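PDB 1VB5: translation initiation factor eIF-2B from Pyrococcus horikoshii, which is a regulatory subunit of archaeal initiation factor 2B and probably promotes the exchange of GDP for GTP on initiation factor 2. Local coordinates for residues K96-I107 and S120-T128; A185-V195 and K222-V232. All coordinates share one frame; numbering follows the deposited sequence.

Contact 1: K96-I107 and S120-T128; sequences KRELASIGAQLI and STVLEIIRT
Ile125 carries CG1 beside its own backbone N (chi1 -71°) and CG2 anti to it, a setting that turns both branches onto the 96-107 helix: CG1 faces Ala100 CA, while CG2 rests on the peptide between Gly103 and Ala104, 3.5 Å from Gly103 C. The extended end of the chain brings Ile125 CD1 to 3.7 Å from Leu99 CD2. Ile125 is thus a knob in the hole made by Leu99, Ala100, Gly103 and Ala104. Three of these four are alanine or glycine, consistent with the close approach of the helices, with axes 7.8 Å apart crossing at -56° and the CA atoms of Ala100 and Ile125 separated by only 4.2 Å. One turn on, Thr128 lays CG2 against Ala104 CB (3.6 Å), and its OG1 sits by Ala100 CB. Thr128 OG1 is held by donating to Glu124 O at 2.8 Å, a carbonyl that Thr128 N reaches from the opposite face. At the other end the Lys96 chain bends at chi3 (-64°) and passes obliquely over Glu124, CD near CG at 4.0 Å. Lys96 NZ makes a weak hydrogen bond to Ser120 OG (3.4 Å) and another hydrogen bond to Ser22. The Glu124 carboxylate instead meets Arg127 NH1 in the guanidinium plane, forming a salt bridge. In this Rossmann-like alpha/beta domain, Leu99 and Ile125 also press on Ala217 of strand 214-217, and Leu99 reaches Ile263 of strand 261-264, whereas Leu123 and Ile126 pack against helix 148-158.

Contact 2: A185-V195 and K222-V232; sequences ADMITKDGYVV and KFHPTLKSGDV
Ile188 and Phe223 form a single parallel bridge, Ile188 N donating to Lys222 O (3.0 Å) and Ile188 O accepting from His224 N (2.9 Å), before Lys190 N adds a nearly straight bond (177°) to Leu227 O at 2.7 Å. Beside the bridge, the Ile188 side chain lies over one face of the Phe223 ring, with CG1 4.0 Å from the centroid in a CH-pi contact. Met187 reaches across to touch Leu227 CD2 through SD (3.7 Å) and comes obliquely toward the His224 imidazole. The 185-195 segment is a beta hairpin, with a classic bulge where Asp186 and Met187 face Val195 and a type I turn from Thr189 to Gly192. From that turn Asp191 grips the start of the 3-10 segment 229-231: OD1 takes Ser229 N and OD2 takes Ser229 OG (2.7 Å), both on the syn side. Thr189 OG1 donates to Asp191 OD1 (2.6 Å) from the face opposite Ser229 N, helping to fix the carboxylate's rotation. Ser229 lies against the Tyr193 ring, OG over its centre and CB 3.5 Å from CG, while Trp256 meets this ring with its plane roughly perpendicular. Val232 touches Val195 tip to tip and Thr189 CG2 at about a right angle.

How the contacts relate
From the N terminus, the chain runs through helix 78-106, crosses strand 111-115 and returns in helix 120-131, so contact 1 closes a short helix-strand-helix connection of 12 intervening residues. Strands 136-141, 163-166 and 180-183 follow before contact 2 opens at the hairpin 185-195, which is rejoined after helix 200-209 and strand 214-217 by the loop 222-232. The two contacts lie in series, neither nested nor crossed, with centres about 22 Å apart. They meet near the end of strand 214-217: Thr121 OG1 packs 3.9 Å from Lys222 NZ, and Glu219 hydrogen-bonds Thr121 while making a long, weak ion pair with Lys222. The segment after this strand thus joins the helix pair to the hairpin of the three-stranded antiparallel sheet.

Contact 1: K96-I107 and S120-T128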
loop_
_atom_site.group_PDB
_atom_site.type_symbol
_atom_site.label_atom_id
_atom_site.label_comp_id
_atom_site.label_asym_id
_atom_site.label_seq_id
_atom_site.Cartn_x
_atom_site.Cartn_y
_atom_site.Cartn_z
ATOM N N LYS B 96 12.650 25.459 6.354
ATOM C CA LYS B 96 11.381 25.070 5.754
ATOM C C LYS B 96 10.878 26.110 4.755
ATOM O O LYS B 96 10.437 25.759 3.662
ATOM C CB LYS B 96 10.319 24.832 6.835
ATOM C CG LYS B 96 8.985 24.296 6.288
ATOM C CD LYS B 96 7.952 24.074 7.396
ATOM C CE LYS B 96 8.401 22.986 8.367
ATOM N NZ LYS B 96 7.454 22.804 9.513
ATOM N N ARG B 97 10.946 27.386 5.126
ATOM C CA ARG B 97 10.495 28.459 4.241
ATOM C C ARG B 97 11.289 28.513 2.937
ATOM O O ARG B 97 10.717 28.622 1.848
ATOM C CB ARG B 97 10.593 29.810 4.955
ATOM C CG ARG B 97 9.415 30.118 5.870
ATOM C CD ARG B 97 8.164 30.392 5.039
ATOM N NE ARG B 97 6.976 30.669 5.848
ATOM C CZ ARG B 97 5.813 31.085 5.347
ATOM N NH1 ARG B 97 5.678 31.276 4.038
ATOM N NH2 ARG B 97 4.781 31.307 6.152
ATOM N N GLU B 98 12.610 28.432 3.047
ATOM C CA GLU B 98 13.463 28.484 1.866
ATOM C C GLU B 98 13.293 27.241 0.990
ATOM O O GLU B 98 13.283 27.332 -0.237
ATOM C CB GLU B 98 14.931 28.638 2.283
ATOM C CG GLU B 98 15.880 28.894 1.123
ATOM C CD GLU B 98 15.364 29.965 0.173
ATOM O OE1 GLU B 98 14.805 30.973 0.663
ATOM O OE2 GLU B 98 15.521 29.804 -1.059
ATOM N N LEU B 99 13.148 26.081 1.621
ATOM C CA LEU B 99 12.977 24.843 0.866
ATOM C C LEU B 99 11.646 24.922 0.112
ATOM O O LEU B 99 11.563 24.561 -1.068
ATOM C CB LEU B 99 12.996 23.637 1.817
ATOM C CG LEU B 99 13.134 22.218 1.233
ATOM C CD1 LEU B 99 13.386 21.234 2.361
ATOM C CD2 LEU B 99 11.882 21.831 0.459
ATOM N N ALA B 100 10.616 25.419 0.794
ATOM C CA ALA B 100 9.292 25.548 0.192
ATOM C C ALA B 100 9.344 26.388 -1.079
ATOM O O ALA B 100 8.744 26.028 -2.099
ATOM C CB ALA B 100 8.313 26.170 1.194
ATOM N N SER B 101 10.062 27.507 -1.016
ATOM C CA SER B 101 10.182 28.399 -2.163
ATOM C C SER B 101 10.840 27.705 -3.350
ATOM O O SER B 101 10.444 27.907 -4.500
ATOM C CB SER B 101 10.992 29.641 -1.786
ATOM O OG SER B 101 11.142 30.488 -2.911
ATOM N N ILE B 102 11.849 26.891 -3.065
ATOM C CA ILE B 102 12.562 26.162 -4.106
ATOM C C ILE B 102 11.692 25.025 -4.655
ATOM O O ILE B 102 11.661 24.787 -5.862
ATOM C CB ILE B 102 13.883 25.595 -3.554
ATOM C CG1 ILE B 102 14.805 26.760 -3.171
ATOM C CG2 ILE B 102 14.539 24.672 -4.591
ATOM C CD1 ILE B 102 16.087 26.346 -2.494
ATOM N N GLY B 103 10.984 24.333 -3.764
ATOM C CA GLY B 103 10.120 23.250 -4.194
ATOM C C GLY B 103 8.972 23.748 -5.051
ATOM O O GLY B 103 8.639 23.143 -6.069
ATOM N N ALA B 104 8.361 24.855 -4.640
ATOM C CA ALA B 104 7.242 25.437 -5.377
ATOM C C ALA B 104 7.670 25.814 -6.787
ATOM O O ALA B 104 6.904 25.677 -7.739
ATOM C CB ALA B 104 6.715 26.677 -4.646
ATOM N N GLN B 105 8.902 26.294 -6.904
ATOM C CA GLN B 105 9.473 26.709 -8.181
ATOM C C GLN B 105 9.509 25.511 -9.135
ATOM O O GLN B 105 9.294 25.642 -10.341
ATOM C CB GLN B 105 10.889 27.230 -7.936
ATOM C CG GLN B 105 11.376 28.275 -8.910
ATOM C CD GLN B 105 12.798 28.710 -8.603
ATOM O OE1 GLN B 105 13.133 29.029 -7.456
ATOM N NE2 GLN B 105 13.644 28.725 -9.628
ATOM N N LEU B 106 9.784 24.342 -8.569
ATOM C CA LEU B 106 9.854 23.095 -9.319
ATOM C C LEU B 106 8.508 22.741 -9.953
ATOM O O LEU B 106 8.445 22.295 -11.100
ATOM C CB LEU B 106 10.290 21.975 -8.375
ATOM C CG LEU B 106 10.453 20.539 -8.866
ATOM C CD1 LEU B 106 11.526 20.473 -9.949
ATOM C CD2 LEU B 106 10.848 19.662 -7.676
ATOM N N ILE B 107 7.434 22.937 -9.195
ATOM C CA ILE B 107 6.085 22.634 -9.659
ATOM C C ILE B 107 5.720 23.442 -10.910
ATOM O O ILE B 107 6.159 24.582 -11.074
ATOM C CB ILE B 107 5.058 22.904 -8.522
ATOM C CG1 ILE B 107 5.333 21.950 -7.355
ATOM C CG2 ILE B 107 3.638 22.717 -9.030
ATOM C CD1 ILE B 107 4.492 22.194 -6.121
ATOM N N SER B 120 4.950 18.221 6.780
ATOM C CA SER B 120 4.677 19.653 6.826
ATOM C C SER B 120 5.486 20.390 5.765
ATOM O O SER B 120 5.059 21.420 5.251
ATOM C CB SER B 120 4.978 20.220 8.224
ATOM O OG SER B 120 6.223 19.751 8.710
ATOM N N THR B 121 6.643 19.840 5.413
ATOM C CA THR B 121 7.499 20.452 4.404
ATOM C C THR B 121 6.865 20.331 3.023
ATOM O O THR B 121 6.810 21.305 2.267
ATOM C CB THR B 121 8.895 19.788 4.405
ATOM O OG1 THR B 121 9.531 20.035 5.668
ATOM C CG2 THR B 121 9.766 20.341 3.288
ATOM N N VAL B 122 6.382 19.138 2.684
ATOM C CA VAL B 122 5.747 18.946 1.386
ATOM C C VAL B 122 4.497 19.818 1.325
ATOM O O VAL B 122 4.179 20.391 0.285
ATOM C CB VAL B 122 5.360 17.466 1.158
ATOM C CG1 VAL B 122 4.536 17.328 -0.127
ATOM C CG2 VAL B 122 6.618 16.615 1.065
ATOM N N LEU B 123 3.793 19.917 2.447
ATOM C CA LEU B 123 2.586 20.736 2.525
ATOM C C LEU B 123 2.896 22.216 2.244
ATOM O O LEU B 123 2.161 22.882 1.517
ATOM C CB LEU B 123 1.936 20.588 3.911
ATOM C CG LEU B 123 0.750 21.516 4.204
ATOM C CD1 LEU B 123 -0.329 21.336 3.138
ATOM C CD2 LEU B 123 0.194 21.227 5.593
ATOM N N GLU B 124 3.986 22.734 2.806
ATOM C CA GLU B 124 4.334 24.131 2.563
ATOM C C GLU B 124 4.801 24.351 1.133
ATOM O O GLU B 124 4.640 25.444 0.582
ATOM C CB GLU B 124 5.392 24.616 3.555
ATOM C CG GLU B 124 4.829 24.859 4.950
ATOM C CD GLU B 124 3.532 25.665 4.927
ATOM O OE1 GLU B 124 3.514 26.752 4.307
ATOM O OE2 GLU B 124 2.531 25.214 5.532
ATOM N N ILE B 125 5.377 23.317 0.527
ATOM C CA ILE B 125 5.813 23.421 -0.860
ATOM C C ILE B 125 4.558 23.597 -1.706
ATOM O O ILE B 125 4.485 24.463 -2.577
ATOM C CB ILE B 125 6.539 22.135 -1.344
ATOM C CG1 ILE B 125 7.910 22.018 -0.673
ATOM C CG2 ILE B 125 6.693 22.159 -2.863
ATOM C CD1 ILE B 125 8.690 20.770 -1.078
ATOM N N ILE B 126 3.566 22.759 -1.438
ATOM C CA ILE B 126 2.315 22.798 -2.179
ATOM C C ILE B 126 1.573 24.127 -1.998
ATOM O O ILE B 126 1.079 24.707 -2.965
ATOM C CB ILE B 126 1.427 21.595 -1.771
ATOM C CG1 ILE B 126 1.998 20.316 -2.402
ATOM C CG2 ILE B 126 -0.004 21.808 -2.203
ATOM C CD1 ILE B 126 1.351 19.017 -1.908
ATOM N N ARG B 127 1.513 24.613 -0.765
ATOM C CA ARG B 127 0.836 25.868 -0.472
ATOM C C ARG B 127 1.519 27.065 -1.129
ATOM O O ARG B 127 0.848 27.969 -1.635
ATOM C CB ARG B 127 0.761 26.084 1.040
ATOM C CG ARG B 127 -0.324 25.267 1.720
ATOM C CD ARG B 127 -0.292 25.434 3.228
ATOM N NE ARG B 127 -1.522 24.927 3.824
ATOM C CZ ARG B 127 -1.665 24.625 5.110
ATOM N NH1 ARG B 127 -0.649 24.775 5.949
ATOM N NH2 ARG B 127 -2.829 24.163 5.552
ATOM N N THR B 128 2.849 27.071 -1.116
ATOM C CA THR B 128 3.598 28.164 -1.720
ATOM C C THR B 128 3.368 28.183 -3.229
ATOM O O THR B 128 3.271 29.250 -3.838
ATOM C CB THR B 128 5.117 28.037 -1.441
ATOM O OG1 THR B 128 5.356 28.130 -0.030
ATOM C CG2 THR B 128 5.891 29.148 -2.157
#

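Contact 2: A185-V195 and K222-V232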
loop_
_atom_site.group_PDB
_atom_site.type_symbol
_atom_site.label_atom_id
_atom_site.label_comp_id
_atom_site.label_asym_id
_atom_site.label_seq_id
_atom_site.Cartn_x
_atom_site.Cartn_y
_atom_site.Cartn_z
ATOM N N ALA B 185 10.753 13.225 4.092
ATOM C CA ALA B 185 11.765 12.288 4.548
ATOM C C ALA B 185 12.019 12.455 6.037
ATOM O O ALA B 185 11.999 13.573 6.562
ATOM C CB ALA B 185 13.058 12.504 3.782
ATOM N N ASP B 186 12.250 11.335 6.712
ATOM C CA ASP B 186 12.544 11.337 8.135
ATOM C C ASP B 186 14.062 11.311 8.286
ATOM O O ASP B 186 14.601 11.696 9.316
ATOM C CB ASP B 186 11.917 10.109 8.803
ATOM C CG ASP B 186 10.404 10.149 8.772
ATOM O OD1 ASP B 186 9.804 10.894 9.580
ATOM O OD2 ASP B 186 9.808 9.450 7.926
ATOM N N MET B 187 14.745 10.863 7.239
ATOM C CA MET B 187 16.201 10.792 7.258
ATOM C C MET B 187 16.797 10.527 5.881
ATOM O O MET B 187 16.232 9.777 5.078
ATOM C CB MET B 187 16.672 9.681 8.206
ATOM C CG MET B 187 18.184 9.505 8.224
ATOM S SD MET B 187 18.791 8.064 9.121
ATOM C CE MET B 187 18.017 8.283 10.733
ATOM N N ILE B 188 17.929 11.167 5.608
ATOM C CA ILE B 188 18.658 10.946 4.369
ATOM C C ILE B 188 19.935 10.317 4.919
ATOM O O ILE B 188 20.714 10.987 5.606
ATOM C CB ILE B 188 19.024 12.259 3.633
ATOM C CG1 ILE B 188 17.760 13.048 3.258
ATOM C CG2 ILE B 188 19.847 11.933 2.394
ATOM C CD1 ILE B 188 16.784 12.309 2.346
ATOM N N THR B 189 20.136 9.030 4.653
ATOM C CA THR B 189 21.311 8.336 5.163
ATOM C C THR B 189 22.598 8.900 4.580
ATOM O O THR B 189 22.576 9.701 3.646
ATOM C CB THR B 189 21.252 6.818 4.869
ATOM O OG1 THR B 189 21.262 6.595 3.454
ATOM C CG2 THR B 189 19.986 6.216 5.455
ATOM N N LYS B 190 23.719 8.472 5.146
ATOM C CA LYS B 190 25.027 8.919 4.698
ATOM C C LYS B 190 25.279 8.525 3.243
ATOM O O LYS B 190 25.924 9.263 2.503
ATOM C CB LYS B 190 26.118 8.314 5.586
ATOM C CG LYS B 190 27.505 8.834 5.275
ATOM C CD LYS B 190 28.573 8.120 6.078
ATOM C CE LYS B 190 29.956 8.645 5.706
ATOM N NZ LYS B 190 31.044 7.915 6.421
ATOM N N ASP B 191 24.776 7.361 2.831
ATOM C CA ASP B 191 24.982 6.916 1.456
ATOM C C ASP B 191 23.894 7.358 0.466
ATOM O O ASP B 191 23.824 6.869 -0.659
ATOM C CB ASP B 191 25.202 5.386 1.405
ATOM C CG ASP B 191 24.178 4.599 2.223
ATOM O OD1 ASP B 191 23.425 5.203 3.017
ATOM O OD2 ASP B 191 24.138 3.355 2.075
ATOM N N GLY B 192 23.048 8.296 0.889
ATOM C CA GLY B 192 22.033 8.827 -0.006
ATOM C C GLY B 192 20.679 8.153 -0.114
ATOM O O GLY B 192 19.904 8.479 -1.014
ATOM N N TYR B 193 20.385 7.220 0.782
ATOM C CA TYR B 193 19.100 6.539 0.760
ATOM C C TYR B 193 18.114 7.366 1.570
ATOM O O TYR B 193 18.510 8.133 2.460
ATOM C CB TYR B 193 19.234 5.127 1.340
ATOM C CG TYR B 193 19.940 4.158 0.412
ATOM C CD1 TYR B 193 21.188 4.467 -0.130
ATOM C CD2 TYR B 193 19.360 2.934 0.070
ATOM C CE1 TYR B 193 21.845 3.582 -0.994
ATOM C CE2 TYR B 193 20.009 2.038 -0.798
ATOM C CZ TYR B 193 21.248 2.373 -1.324
ATOM O OH TYR B 193 21.892 1.517 -2.191
ATOM N N VAL B 194 16.833 7.218 1.258
ATOM C CA VAL B 194 15.793 7.981 1.932
ATOM C C VAL B 194 14.925 7.133 2.846
ATOM O O VAL B 194 14.320 6.151 2.413
ATOM C CB VAL B 194 14.874 8.680 0.906
ATOM C CG1 VAL B 194 13.819 9.521 1.629
ATOM C CG2 VAL B 194 15.703 9.539 -0.029
ATOM N N VAL B 195 14.878 7.514 4.116
ATOM C CA VAL B 195 14.059 6.815 5.097
ATOM C C VAL B 195 12.773 7.627 5.219
ATOM O O VAL B 195 12.810 8.839 5.464
ATOM C CB VAL B 195 14.740 6.759 6.469
ATOM C CG1 VAL B 195 13.845 6.023 7.458
ATOM C CG2 VAL B 195 16.090 6.059 6.353
ATOM N N LYS B 222 17.920 17.048 8.275
ATOM C CA LYS B 222 17.339 15.709 8.181
ATOM C C LYS B 222 18.348 14.741 7.568
ATOM O O LYS B 222 18.074 13.549 7.415
ATOM C CB LYS B 222 16.046 15.734 7.359
ATOM C CG LYS B 222 14.904 16.420 8.093
ATOM C CD LYS B 222 13.641 16.502 7.258
ATOM C CE LYS B 222 12.456 16.923 8.118
ATOM N NZ LYS B 222 11.196 16.978 7.330
ATOM N N PHE B 223 19.518 15.267 7.213
ATOM C CA PHE B 223 20.589 14.450 6.650
ATOM C C PHE B 223 21.401 13.899 7.822
ATOM O O PHE B 223 21.882 14.668 8.657
ATOM C CB PHE B 223 21.513 15.295 5.758
ATOM C CG PHE B 223 20.938 15.622 4.403
ATOM C CD1 PHE B 223 19.726 16.289 4.284
ATOM C CD2 PHE B 223 21.635 15.286 3.244
ATOM C CE1 PHE B 223 19.210 16.625 3.026
ATOM C CE2 PHE B 223 21.131 15.615 1.983
ATOM C CZ PHE B 223 19.912 16.289 1.876
ATOM N N HIS B 224 21.539 12.577 7.906
ATOM C CA HIS B 224 22.319 11.987 8.989
ATOM C C HIS B 224 23.753 11.902 8.469
ATOM O O HIS B 224 24.001 11.401 7.367
ATOM C CB HIS B 224 21.790 10.601 9.346
ATOM C CG HIS B 224 22.300 10.083 10.654
ATOM N ND1 HIS B 224 21.493 9.933 11.762
ATOM C CD2 HIS B 224 23.536 9.688 11.033
ATOM C CE1 HIS B 224 22.210 9.466 12.768
ATOM N NE2 HIS B 224 23.454 9.308 12.351
ATOM N N PRO B 225 24.720 12.390 9.258
ATOM C CA PRO B 225 26.129 12.383 8.860
ATOM C C PRO B 225 26.923 11.084 8.894
ATOM O O PRO B 225 27.961 10.990 8.242
ATOM C CB PRO B 225 26.738 13.437 9.779
ATOM C CG PRO B 225 25.973 13.221 11.047
ATOM C CD PRO B 225 24.544 13.076 10.553
ATOM N N THR B 226 26.453 10.081 9.624
ATOM C CA THR B 226 27.216 8.842 9.723
ATOM C C THR B 226 26.473 7.535 9.473
ATOM O O THR B 226 27.091 6.528 9.140
ATOM C CB THR B 226 27.856 8.735 11.114
ATOM O OG1 THR B 226 26.820 8.663 12.101
ATOM C CG2 THR B 226 28.720 9.956 11.397
ATOM N N LEU B 227 25.158 7.543 9.647
ATOM C CA LEU B 227 24.363 6.331 9.482
ATOM C C LEU B 227 24.136 5.930 8.022
ATOM O O LEU B 227 23.641 6.725 7.222
ATOM C CB LEU B 227 23.019 6.513 10.196
ATOM C CG LEU B 227 22.132 5.299 10.461
ATOM C CD1 LEU B 227 22.860 4.280 11.328
ATOM C CD2 LEU B 227 20.870 5.772 11.154
ATOM N N LYS B 228 24.514 4.696 7.686
ATOM C CA LYS B 228 24.344 4.161 6.334
ATOM C C LYS B 228 23.014 3.405 6.256
ATOM O O LYS B 228 22.497 2.945 7.269
ATOM C CB LYS B 228 25.495 3.210 5.979
ATOM C CG LYS B 228 26.855 3.882 5.744
ATOM C CD LYS B 228 26.851 4.719 4.461
ATOM C CE LYS B 228 28.262 5.141 4.035
ATOM N NZ LYS B 228 28.271 5.930 2.759
ATOM N N SER B 229 22.470 3.282 5.049
ATOM C CA SER B 229 21.193 2.606 4.835
ATOM C C SER B 229 21.082 1.248 5.521
ATOM O O SER B 229 20.088 0.962 6.192
ATOM C CB SER B 229 20.942 2.438 3.334
ATOM O OG SER B 229 22.023 1.765 2.711
ATOM N N GLY B 230 22.102 0.415 5.355
ATOM C CA GLY B 230 22.079 -0.908 5.950
ATOM C C GLY B 230 22.030 -0.967 7.468
ATOM O O GLY B 230 21.736 -2.023 8.034
ATOM N N ASP B 231 22.304 0.148 8.138
ATOM C CA ASP B 231 22.297 0.151 9.597
ATOM C C ASP B 231 21.125 0.903 10.218
ATOM O O ASP B 231 21.018 0.998 11.441
ATOM C CB ASP B 231 23.615 0.729 10.118
ATOM C CG ASP B 231 24.821 -0.086 9.680
ATOM O OD1 ASP B 231 24.843 -1.305 9.959
ATOM O OD2 ASP B 231 25.742 0.487 9.056
ATOM N N VAL B 232 20.239 1.424 9.378
ATOM C CA VAL B 232 19.087 2.175 9.863
ATOM C C VAL B 232 18.123 1.344 10.710
ATOM O O VAL B 232 17.877 0.171 10.420
ATOM C CB VAL B 232 18.298 2.787 8.686
ATOM C CG1 VAL B 232 17.016 3.437 9.193
ATOM C CG2 VAL B 232 19.161 3.807 7.966
HETATM O O HOH W 1 23.317 12.212 4.999
#